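Local coordinates for carbohydrate binding protein, putative, cbp2D (Cellvibrio japonicus, PDB 7B21) that carries a covalently bound heme c in its X183 cytochrome domain and probably transfers electrons, the whole protein being probably linked to polysaccharide binding, at residues A[20-28]-A[34-42]; A[56-64]-A[74-83]. All blocks are in the same frame, centred on the assembly; numbering follows the deposited sequence. Where two conformers were deposited one is given.

Contact 1: residues A[20-28]-A[34-42]. With HEC (heme c), chain B.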
loop_
_atom_site.group_PDB
_atom_site.type_symbol
_atom_site.label_atom_id
_atom_site.label_comp_id
_atom_site.label_asym_id
_atom_site.label_seq_id
_atom_site.Cartn_x
_atom_site.Cartn_y
_atom_site.Cartn_z
ATOM N N VAL A 20 -0.792 7.447 3.523
ATOM C CA VAL A 20 -0.779 8.769 2.896
ATOM C C VAL A 20 0.377 9.623 3.413
ATOM O O VAL A 20 0.893 10.456 2.680
ATOM C CB VAL A 20 -2.143 9.439 3.116
ATOM C CG1 VAL A 20 -2.485 9.591 4.590
ATOM C CG2 VAL A 20 -2.251 10.763 2.389
ATOM N N ALA A 21 0.726 9.516 4.686
ATOM C CA ALA A 21 1.761 10.405 5.233
ATOM C C ALA A 21 3.063 10.236 4.463
ATOM O O ALA A 21 3.718 11.222 4.103
ATOM C CB ALA A 21 1.959 10.102 6.684
ATOM N N CYS A 22 3.514 8.987 4.245
ATOM C CA CYS A 22 4.808 8.733 3.639
ATOM C C CYS A 22 4.718 8.639 2.123
ATOM O O CYS A 22 5.711 8.911 1.467
ATOM C CB CYS A 22 5.447 7.500 4.213
ATOM S SG CYS A 22 5.811 7.760 5.972
ATOM N N HIS A 23 3.591 8.189 1.601
ATOM C CA HIS A 23 3.482 7.844 0.171
ATOM C C HIS A 23 2.564 8.798 -0.586
ATOM O O HIS A 23 2.323 8.561 -1.775
ATOM C CB HIS A 23 2.997 6.399 0.026
ATOM C CG HIS A 23 3.942 5.385 0.572
ATOM N ND1 HIS A 23 5.212 5.215 0.094
ATOM C CD2 HIS A 23 3.777 4.405 1.498
ATOM C CE1 HIS A 23 5.761 4.198 0.741
ATOM N NE2 HIS A 23 4.912 3.651 1.610
ATOM N N GLY A 24 2.056 9.838 0.068
ATOM C CA GLY A 24 1.157 10.771 -0.610
ATOM C C GLY A 24 -0.171 10.133 -0.973
ATOM O O GLY A 24 -0.586 9.119 -0.430
ATOM N N VAL A 25 -0.854 10.822 -1.868
ATOM C CA VAL A 25 -2.213 10.373 -2.280
ATOM C C VAL A 25 -2.151 9.194 -3.238
ATOM O O VAL A 25 -3.128 8.463 -3.348
ATOM C CB VAL A 25 -2.990 11.542 -2.873
ATOM C CG1 VAL A 25 -3.079 12.701 -1.964
ATOM C CG2 VAL A 25 -2.499 11.980 -4.208
ATOM N N ASP A 26 -1.018 9.038 -3.920
ATOM C CA ASP A 26 -0.950 8.211 -5.142
ATOM C C ASP A 26 0.471 7.691 -5.355
ATOM O O ASP A 26 0.777 7.283 -6.462
ATOM C CB ASP A 26 -1.397 9.013 -6.357
ATOM C CG ASP A 26 -0.487 10.198 -6.629
ATOM O OD1 ASP A 26 0.446 10.421 -5.839
ATOM O OD2 ASP A 26 -0.728 10.907 -7.640
ATOM N N GLY A 27 1.303 7.696 -4.317
ATOM C CA GLY A 27 2.675 7.240 -4.449
ATOM C C GLY A 27 3.593 8.188 -5.163
ATOM O O GLY A 27 4.752 7.819 -5.386
ATOM N N GLU A 28 3.083 9.369 -5.520
ATOM C CA GLU A 28 3.866 10.366 -6.273
ATOM C C GLU A 28 3.784 11.742 -5.622
ATOM O O GLU A 28 4.803 12.422 -5.534
ATOM C CB GLU A 28 3.358 10.386 -7.719
ATOM C CG GLU A 28 4.037 11.352 -8.630
ATOM C CD GLU A 28 3.375 11.429 -10.007
ATOM O OE1 GLU A 28 2.117 11.436 -10.129
ATOM O OE2 GLU A 28 4.109 11.605 -10.932
ATOM N N THR A 34 3.426 18.894 -3.063
ATOM C CA THR A 34 4.837 18.498 -3.026
ATOM C C THR A 34 4.968 17.029 -3.382
ATOM O O THR A 34 4.024 16.257 -3.235
ATOM C CB THR A 34 5.445 18.836 -1.675
ATOM O OG1 THR A 34 4.705 18.082 -0.697
ATOM C CG2 THR A 34 5.451 20.305 -1.372
ATOM N N PRO A 35 6.167 16.578 -3.774
ATOM C CA PRO A 35 6.356 15.153 -4.038
ATOM C C PRO A 35 6.222 14.339 -2.741
ATOM O O PRO A 35 6.574 14.784 -1.650
ATOM C CB PRO A 35 7.776 15.051 -4.570
ATOM C CG PRO A 35 8.230 16.448 -4.815
ATOM C CD PRO A 35 7.342 17.392 -4.097
ATOM N N ALA A 36 5.709 13.133 -2.881
ATOM C CA ALA A 36 5.643 12.184 -1.763
ATOM C C ALA A 36 7.025 12.009 -1.122
ATOM O O ALA A 36 8.034 11.952 -1.822
ATOM C CB ALA A 36 5.106 10.854 -2.249
ATOM N N LEU A 37 7.042 11.781 0.168
ATOM C CA LEU A 37 8.297 11.520 0.875
ATOM C C LEU A 37 8.954 10.263 0.312
ATOM O O LEU A 37 10.178 10.248 0.091
ATOM C CB LEU A 37 7.969 11.397 2.345
ATOM C CG LEU A 37 9.133 11.131 3.251
ATOM C CD1 LEU A 37 10.206 12.201 3.146
ATOM C CD2 LEU A 37 8.629 11.028 4.671
ATOM N N THR A 38 8.175 9.200 0.167
ATOM C CA THR A 38 8.659 7.907 -0.324
ATOM C C THR A 38 7.753 7.501 -1.472
ATOM O O THR A 38 6.570 7.204 -1.280
ATOM C CB THR A 38 8.629 6.847 0.774
ATOM O OG1 THR A 38 9.441 7.289 1.862
ATOM C CG2 THR A 38 9.124 5.507 0.274
ATOM N N PRO A 39 8.272 7.449 -2.695
ATOM C CA PRO A 39 7.466 7.011 -3.809
ATOM C C PRO A 39 6.986 5.580 -3.597
ATOM O O PRO A 39 7.598 4.778 -2.894
ATOM C CB PRO A 39 8.344 7.138 -5.043
ATOM C CG PRO A 39 9.591 7.738 -4.611
ATOM C CD PRO A 39 9.588 7.936 -3.126
ATOM N N LEU A 40 5.921 5.248 -4.301
ATOM C CA LEU A 40 5.365 3.879 -4.313
ATOM C C LEU A 40 5.020 3.555 -5.753
ATOM O O LEU A 40 4.143 4.181 -6.330
ATOM C CB LEU A 40 4.153 3.808 -3.394
ATOM C CG LEU A 40 3.622 2.431 -3.014
ATOM C CD1 LEU A 40 2.534 2.593 -1.963
ATOM C CD2 LEU A 40 3.105 1.635 -4.217
ATOM N N ASN A 41 5.754 2.604 -6.328
ATOM C CA ASN A 41 5.495 2.121 -7.683
ATOM C C ASN A 41 4.391 1.082 -7.597
ATOM O O ASN A 41 4.608 0.027 -6.988
ATOM C CB ASN A 41 6.759 1.523 -8.241
ATOM C CG ASN A 41 6.591 1.043 -9.658
ATOM O OD1 ASN A 41 5.529 0.601 -10.087
ATOM N ND2 ASN A 41 7.675 1.111 -10.393
ATOM N N PRO A 42 3.201 1.333 -8.167
ATOM C CA PRO A 42 2.050 0.470 -7.970
ATOM C C PRO A 42 1.948 -0.654 -8.993
ATOM O O PRO A 42 0.942 -1.353 -9.003
ATOM C CB PRO A 42 0.901 1.448 -8.152
ATOM C CG PRO A 42 1.404 2.348 -9.269
ATOM C CD PRO A 42 2.862 2.546 -8.949
HETATM FE FE HEC B . 5.221 2.104 2.787
HETATM C CHA HEC B . 7.667 0.917 0.745
HETATM C CHB HEC B . 2.894 0.413 1.006
HETATM C CHC HEC B . 2.849 3.099 5.002
HETATM C CHD HEC B . 7.505 4.061 4.357
HETATM N NA HEC B . 5.272 0.926 1.207
HETATM C C1A HEC B . 6.362 0.609 0.416
HETATM C C2A HEC B . 5.956 -0.103 -0.750
HETATM C C3A HEC B . 4.632 -0.285 -0.660
HETATM C C4A HEC B . 4.196 0.377 0.555
HETATM C CMA HEC B . 3.728 -1.054 -1.572
HETATM C CAA HEC B . 6.863 -0.572 -1.866
HETATM C CBA HEC B . 6.999 0.519 -2.954
HETATM C CGA HEC B . 7.757 0.143 -4.171
HETATM O O1A HEC B . 8.206 -1.002 -4.305
HETATM O O2A HEC B . 7.859 1.043 -5.073
HETATM N NB HEC B . 3.247 1.789 2.985
HETATM C C1B HEC B . 2.451 1.059 2.144
HETATM C C2B HEC B . 1.106 1.040 2.626
HETATM C C3B HEC B . 1.080 1.746 3.794
HETATM C C4B HEC B . 2.453 2.260 3.972
HETATM C CMB HEC B . -0.051 0.357 1.975
HETATM C CAB HEC B . -0.051 1.959 4.733
HETATM C CBB HEC B . -0.631 0.692 5.300
HETATM N NC HEC B . 5.173 3.320 4.355
HETATM C C1C HEC B . 4.105 3.656 5.127
HETATM C C2C HEC B . 4.439 4.671 6.075
HETATM C C3C HEC B . 5.738 5.017 5.840
HETATM C C4C HEC B . 6.212 4.150 4.805
HETATM C CMC HEC B . 3.460 5.291 7.037
HETATM C CAC HEC B . 6.544 6.114 6.457
HETATM C CBC HEC B . 6.646 6.141 7.924
HETATM N ND HEC B . 7.200 2.363 2.640
HETATM C C1D HEC B . 7.977 3.182 3.398
HETATM C C2D HEC B . 9.383 2.983 3.081
HETATM C C3D HEC B . 9.446 2.059 2.118
HETATM C C4D HEC B . 8.059 1.703 1.794
HETATM C CMD HEC B . 10.520 3.709 3.737
HETATM C CAD HEC B . 10.654 1.382 1.562
HETATM C CBD HEC B . 10.863 0.017 2.336
HETATM C CGD HEC B . 12.144 -0.683 2.002
HETATM O O1D HEC B . 12.162 -1.539 1.080
HETATM O O2D HEC B . 13.173 -0.375 2.675
HETATM O O HOH W 1 4.721 12.362 1.824
HETATM O O HOH W 2 2.775 6.045 -7.891
#
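His-23 and Leu-40 meet at about a right angle, the leucine methyl CD1 lying over one face of the imidazole in a CH-pi contact, 4.1 Å from the ring centroid and offset toward the rim. His-23 NE2 binds the heme iron at 2.0 Å. The second nitrogen, His-23 ND1, donates to Thr-38 O at 2.8 Å; this oxygen sits at the ring edge, tilted somewhat out of its plane, and ND1 itself stands above the carbonyl plane of the threonine. Ligated at one nitrogen and hydrogen-bonded at the other, the imidazole is fixed in rotation, and the carbonyl probably makes it a more electron-rich ligand. Thr-38 adds its methyl: CG2, anti to the backbone N (OG1 at chi1 -59°), reaches CE1 of His-23 at 3.6 Å and also packs on the porphyrin. Leu-40, with CG anti to its backbone N (chi1 -166°), lays CG and both methyls against the heme. The backbones are laced together by hydrogen bonds from Thr-38 N to Cys-22 O (2.8 Å), from Leu-40 N to Gly-27 O and from Ala-36 N to Glu-28 O. Asn-41 N extends this lacing to the heme propionate O2A. Cys-22 SG is covalently joined to heme CAC, beside the axial histidine, as in the CXXCH motif of c-type cytochromes. Trp-14 of helix 7-16 touches both His-23 and Leu-40, and Ile-86 of helix 76-86 touches Leu-40.

Contact 2: residues A[56-64]-A[74-83]. With NA (sodium ion), chain C; HEC (heme c), chain B.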
loop_
_atom_site.group_PDB
_atom_site.type_symbol
_atom_site.label_atom_id
_atom_site.label_comp_id
_atom_site.label_asym_id
_atom_site.label_seq_id
_atom_site.Cartn_x
_atom_site.Cartn_y
_atom_site.Cartn_z
ATOM N N ARG A 56 7.216 -10.831 -2.484
ATOM C CA ARG A 56 5.894 -11.046 -1.884
ATOM C C ARG A 56 4.827 -10.469 -2.810
ATOM O O ARG A 56 5.010 -9.441 -3.476
ATOM C CB ARG A 56 5.795 -10.304 -0.544
ATOM C CG ARG A 56 6.887 -10.624 0.468
ATOM C CD ARG A 56 6.758 -11.972 1.051
ATOM N NE ARG A 56 7.873 -12.205 1.955
ATOM C CZ ARG A 56 8.091 -13.349 2.544
ATOM N NH1 ARG A 56 7.227 -14.347 2.384
ATOM N NH2 ARG A 56 9.154 -13.480 3.321
ATOM N N ALA A 57 3.667 -11.071 -2.744
ATOM C CA ALA A 57 2.459 -10.443 -3.272
ATOM C C ALA A 57 2.293 -9.103 -2.561
ATOM O O ALA A 57 2.612 -8.953 -1.373
ATOM C CB ALA A 57 1.244 -11.303 -3.033
ATOM N N LEU A 58 1.726 -8.123 -3.269
ATOM C CA LEU A 58 1.574 -6.783 -2.690
ATOM C C LEU A 58 0.849 -6.841 -1.331
ATOM O O LEU A 58 1.283 -6.209 -0.372
ATOM C CB LEU A 58 0.898 -5.878 -3.719
ATOM C CG LEU A 58 0.548 -4.469 -3.245
ATOM C CD1 LEU A 58 1.739 -3.746 -2.649
ATOM C CD2 LEU A 58 0.018 -3.669 -4.415
ATOM N N ARG A 59 -0.247 -7.582 -1.242
ATOM C CA ARG A 59 -0.995 -7.600 0.037
ATOM C C ARG A 59 -0.105 -8.154 1.152
ATOM O O ARG A 59 -0.192 -7.695 2.286
ATOM C CB ARG A 59 -2.296 -8.391 -0.024
ATOM C CG ARG A 59 -2.187 -9.849 -0.434
ATOM C CD ARG A 59 -3.504 -10.576 -0.319
ATOM N NE ARG A 59 -4.521 -10.056 -1.213
ATOM C CZ ARG A 59 -5.745 -10.561 -1.290
ATOM N NH1 ARG A 59 -6.112 -11.557 -0.513
ATOM N NH2 ARG A 59 -6.618 -10.063 -2.153
ATOM N N ASP A 60 0.743 -9.147 0.855
ATOM C CA ASP A 60 1.583 -9.760 1.882
ATOM C C ASP A 60 2.731 -8.821 2.240
ATOM O O ASP A 60 3.097 -8.752 3.417
ATOM C CB ASP A 60 2.090 -11.113 1.420
ATOM C CG ASP A 60 0.958 -12.100 1.249
ATOM O OD1 ASP A 60 -0.050 -12.022 1.957
ATOM O OD2 ASP A 60 1.077 -12.961 0.336
ATOM N N PHE A 61 3.261 -8.082 1.278
ATOM C CA PHE A 61 4.238 -7.020 1.586
ATOM C C PHE A 61 3.629 -6.047 2.582
ATOM O O PHE A 61 4.247 -5.656 3.550
ATOM C CB PHE A 61 4.631 -6.330 0.278
ATOM C CG PHE A 61 5.546 -5.132 0.496
ATOM C CD1 PHE A 61 5.042 -3.903 0.905
ATOM C CD2 PHE A 61 6.901 -5.231 0.254
ATOM C CE1 PHE A 61 5.889 -2.827 1.098
ATOM C CE2 PHE A 61 7.734 -4.137 0.388
ATOM C CZ PHE A 61 7.215 -2.934 0.828
ATOM N N ILE A 62 2.404 -5.631 2.305
ATOM C CA ILE A 62 1.719 -4.658 3.195
ATOM C C ILE A 62 1.546 -5.273 4.571
ATOM O O ILE A 62 1.860 -4.649 5.603
ATOM C CB ILE A 62 0.399 -4.175 2.590
ATOM C CG1 ILE A 62 0.649 -3.381 1.302
ATOM C CG2 ILE A 62 -0.408 -3.384 3.606
ATOM C CD1 ILE A 62 -0.587 -3.126 0.486
ATOM N N SER A 63 1.029 -6.489 4.634
ATOM C CA SER A 63 0.827 -7.136 5.950
ATOM C C SER A 63 2.147 -7.151 6.727
ATOM O O SER A 63 2.154 -6.774 7.895
ATOM C CB SER A 63 0.279 -8.529 5.810
ATOM O OG SER A 63 -1.059 -8.482 5.372
ATOM N N MET A 64 3.220 -7.610 6.097
ATOM C CA MET A 64 4.505 -7.781 6.793
ATOM C C MET A 64 5.163 -6.449 7.159
ATOM O O MET A 64 5.766 -6.352 8.237
ATOM C CB MET A 64 5.448 -8.538 5.873
ATOM C CG MET A 64 5.101 -9.982 5.667
ATOM S SD MET A 64 6.227 -10.813 4.503
ATOM C CE MET A 64 7.716 -10.858 5.512
ATOM N N CYS A 74 -2.017 -3.131 9.860
ATOM C CA CYS A 74 -2.707 -3.437 8.587
ATOM C C CYS A 74 -2.252 -4.799 8.123
ATOM O O CYS A 74 -1.096 -4.931 7.682
ATOM C CB CYS A 74 -2.461 -2.382 7.535
ATOM S SG CYS A 74 -3.358 -2.665 5.982
ATOM N N THR A 75 -3.141 -5.783 8.247
ATOM C CA THR A 75 -2.901 -7.167 7.824
ATOM C C THR A 75 -4.208 -7.647 7.191
ATOM O O THR A 75 -5.189 -6.907 7.153
ATOM C CB THR A 75 -2.471 -8.049 8.993
ATOM O OG1 THR A 75 -3.559 -8.129 9.915
ATOM C CG2 THR A 75 -1.236 -7.552 9.708
ATOM N N GLY A 76 -4.260 -8.898 6.773
ATOM C CA GLY A 76 -5.545 -9.509 6.408
ATOM C C GLY A 76 -6.325 -8.671 5.421
ATOM O O GLY A 76 -5.829 -8.293 4.368
ATOM N N GLN A 77 -7.595 -8.415 5.753
ATOM C CA GLN A 77 -8.469 -7.695 4.819
ATOM C C GLN A 77 -7.971 -6.270 4.548
ATOM O O GLN A 77 -8.144 -5.786 3.428
ATOM C CB GLN A 77 -9.910 -7.700 5.335
ATOM C CG GLN A 77 -10.928 -7.278 4.300
ATOM C CD GLN A 77 -11.105 -8.240 3.157
ATOM O OE1 GLN A 77 -11.432 -9.415 3.355
ATOM N NE2 GLN A 77 -10.933 -7.766 1.930
ATOM N N CYS A 78 -7.418 -5.605 5.550
ATOM C CA CYS A 78 -6.848 -4.255 5.331
ATOM C C CYS A 78 -5.844 -4.321 4.202
ATOM O O CYS A 78 -5.855 -3.494 3.274
ATOM C CB CYS A 78 -6.189 -3.771 6.619
ATOM S SG CYS A 78 -5.303 -2.200 6.421
ATOM N N ALA A 79 -4.933 -5.285 4.265
ATOM C CA ALA A 79 -3.863 -5.409 3.278
ATOM C C ALA A 79 -4.438 -5.765 1.903
ATOM O O ALA A 79 -3.976 -5.228 0.887
ATOM C CB ALA A 79 -2.841 -6.415 3.757
ATOM N N ALA A 80 -5.417 -6.658 1.872
ATOM C CA ALA A 80 -6.071 -7.003 0.611
ATOM C C ALA A 80 -6.752 -5.786 -0.023
ATOM O O ALA A 80 -6.679 -5.575 -1.220
ATOM C CB ALA A 80 -7.050 -8.126 0.836
ATOM N N ASP A 81 -7.464 -5.023 0.799
ATOM C CA ASP A 81 -8.185 -3.849 0.299
ATOM C C ASP A 81 -7.207 -2.815 -0.232
ATOM O O ASP A 81 -7.427 -2.218 -1.302
ATOM C CB ASP A 81 -9.067 -3.271 1.396
ATOM C CG ASP A 81 -10.280 -4.092 1.775
ATOM O OD1 ASP A 81 -10.622 -5.053 1.040
ATOM O OD2 ASP A 81 -10.908 -3.731 2.764
ATOM N N ILE A 82 -6.146 -2.514 0.529
ATOM C CA ILE A 82 -5.223 -1.491 0.049
ATOM C C ILE A 82 -4.487 -2.008 -1.199
ATOM O O ILE A 82 -4.269 -1.207 -2.104
ATOM C CB ILE A 82 -4.271 -1.025 1.167
ATOM C CG1 ILE A 82 -5.027 -0.356 2.309
ATOM C CG2 ILE A 82 -3.260 -0.048 0.572
ATOM C CD1 ILE A 82 -4.171 0.086 3.464
ATOM N N GLU A 83 -4.128 -3.275 -1.251
ATOM C CA GLU A 83 -3.579 -3.831 -2.497
ATOM C C GLU A 83 -4.485 -3.490 -3.671
ATOM O O GLU A 83 -4.027 -3.023 -4.712
ATOM C CB GLU A 83 -3.385 -5.336 -2.347
ATOM C CG GLU A 83 -3.028 -6.033 -3.646
ATOM C CD GLU A 83 -2.972 -7.551 -3.478
ATOM O OE1 GLU A 83 -4.058 -8.137 -3.226
ATOM O OE2 GLU A 83 -1.887 -8.141 -3.562
HETATM NA NA NA C . 1.166 -4.544 7.912
HETATM FE FE HEC B . 5.221 2.104 2.787
HETATM C CHA HEC B . 7.667 0.917 0.745
HETATM C CHB HEC B . 2.894 0.413 1.006
HETATM C CHC HEC B . 2.849 3.099 5.002
HETATM C CHD HEC B . 7.505 4.061 4.357
HETATM N NA HEC B . 5.272 0.926 1.207
HETATM C C1A HEC B . 6.362 0.609 0.416
HETATM C C2A HEC B . 5.956 -0.103 -0.750
HETATM C C3A HEC B . 4.632 -0.285 -0.660
HETATM C C4A HEC B . 4.196 0.377 0.555
HETATM C CMA HEC B . 3.728 -1.054 -1.572
HETATM C CAA HEC B . 6.863 -0.572 -1.866
HETATM C CBA HEC B . 6.999 0.519 -2.954
HETATM C CGA HEC B . 7.757 0.143 -4.171
HETATM O O1A HEC B . 8.206 -1.002 -4.305
HETATM O O2A HEC B . 7.859 1.043 -5.073
HETATM N NB HEC B . 3.247 1.789 2.985
HETATM C C1B HEC B . 2.451 1.059 2.144
HETATM C C2B HEC B . 1.106 1.040 2.626
HETATM C C3B HEC B . 1.080 1.746 3.794
HETATM C C4B HEC B . 2.453 2.260 3.972
HETATM C CMB HEC B . -0.051 0.357 1.975
HETATM C CAB HEC B . -0.051 1.959 4.733
HETATM C CBB HEC B . -0.631 0.692 5.300
HETATM N NC HEC B . 5.173 3.320 4.355
HETATM C C1C HEC B . 4.105 3.656 5.127
HETATM C C2C HEC B . 4.439 4.671 6.075
HETATM C C3C HEC B . 5.738 5.017 5.840
HETATM C C4C HEC B . 6.212 4.150 4.805
HETATM C CMC HEC B . 3.460 5.291 7.037
HETATM C CAC HEC B . 6.544 6.114 6.457
HETATM C CBC HEC B . 6.646 6.141 7.924
HETATM N ND HEC B . 7.200 2.363 2.640
HETATM C C1D HEC B . 7.977 3.182 3.398
HETATM C C2D HEC B . 9.383 2.983 3.081
HETATM C C3D HEC B . 9.446 2.059 2.118
HETATM C C4D HEC B . 8.059 1.703 1.794
HETATM C CMD HEC B . 10.520 3.709 3.737
HETATM C CAD HEC B . 10.654 1.382 1.562
HETATM C CBD HEC B . 10.863 0.017 2.336
HETATM C CGD HEC B . 12.144 -0.683 2.002
HETATM O O1D HEC B . 12.162 -1.539 1.080
HETATM O O2D HEC B . 13.173 -0.375 2.675
HETATM O O HOH W 3 -6.580 -7.374 -3.557
#
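Arg-59 reaches from helix 58-65 to Glu-83 and Ala-80 of helix 76-86. Its CB lies 3.6 Å from Glu-83 OE2, and CG, set between the backbone N and the carbonyl carbon (chi1 58°), stays beside the same carboxylate. There the chain bends, and Arg-59 CD passes Glu-83 OE1 at 3.8 Å. Arg-59 NE then donates to Glu-83 OE1 at 2.8 Å, the N-H...O angle 165°; the oxygen sits in the guanidinium plane, while NE stands above the carboxylate plane. Arg-59 CZ rests on Ala-80 CB, 3.5 Å beneath the centre of one guanidinium face. At the tip, NH2 makes a weak bond to OE1 and shares a water with OE1 and Ala-80 O, and NH1 binds Leu-3 O. Glu-83 OE2 accepts from Arg-59 N at 2.9 Å, met from above the carboxylate plane, so both carboxylate oxygens are held, probably favouring the charged form. Leu-58 packs antiparallel along the aliphatic part of Glu-83. Further along, Ile-62 puts CG2 against Ala-79 CB and Cys-74 SG, and CD1 against Ile-82 CG2, which also meets the heme methyl CMB at 3.5 Å. Beyond them the carbonyls of Ile-62, Ser-63 and Cys-74, with those of Met-66 and Glu-71, ligate the sodium ion, the bond from Cys-74 O being 2.3 Å. A disulfide joins Cys-74 to Cys-78 within the same segment. The segments 58-64 and 76-83, their axes at 130° beside the heme and the first leading to its axial methionine Met-66, belong to the cytochrome c fold.

How the contacts relate
Both contacts touch the heme, yet they lie on opposite sides of the chain's centre, their centres about 17 Å apart and their nearest atoms about 5 Å. Each is partly buried. Contact 1 pairs a short helix end with irregular loop and relies on backbone hydrogen bonds; it brings one of the two covalent attachments and the axial histidine. Contact 2, nearer the centre of the chain, joins two helices largely through side chains, with backbone carbonyls shared at the sodium: an apolar layer faces the heme, a salt bridge lies at one end and the sodium site at the other. They share no segment, but Ile-86, which borders contact 1, also touches Leu-58 and Ile-62 of contact 2.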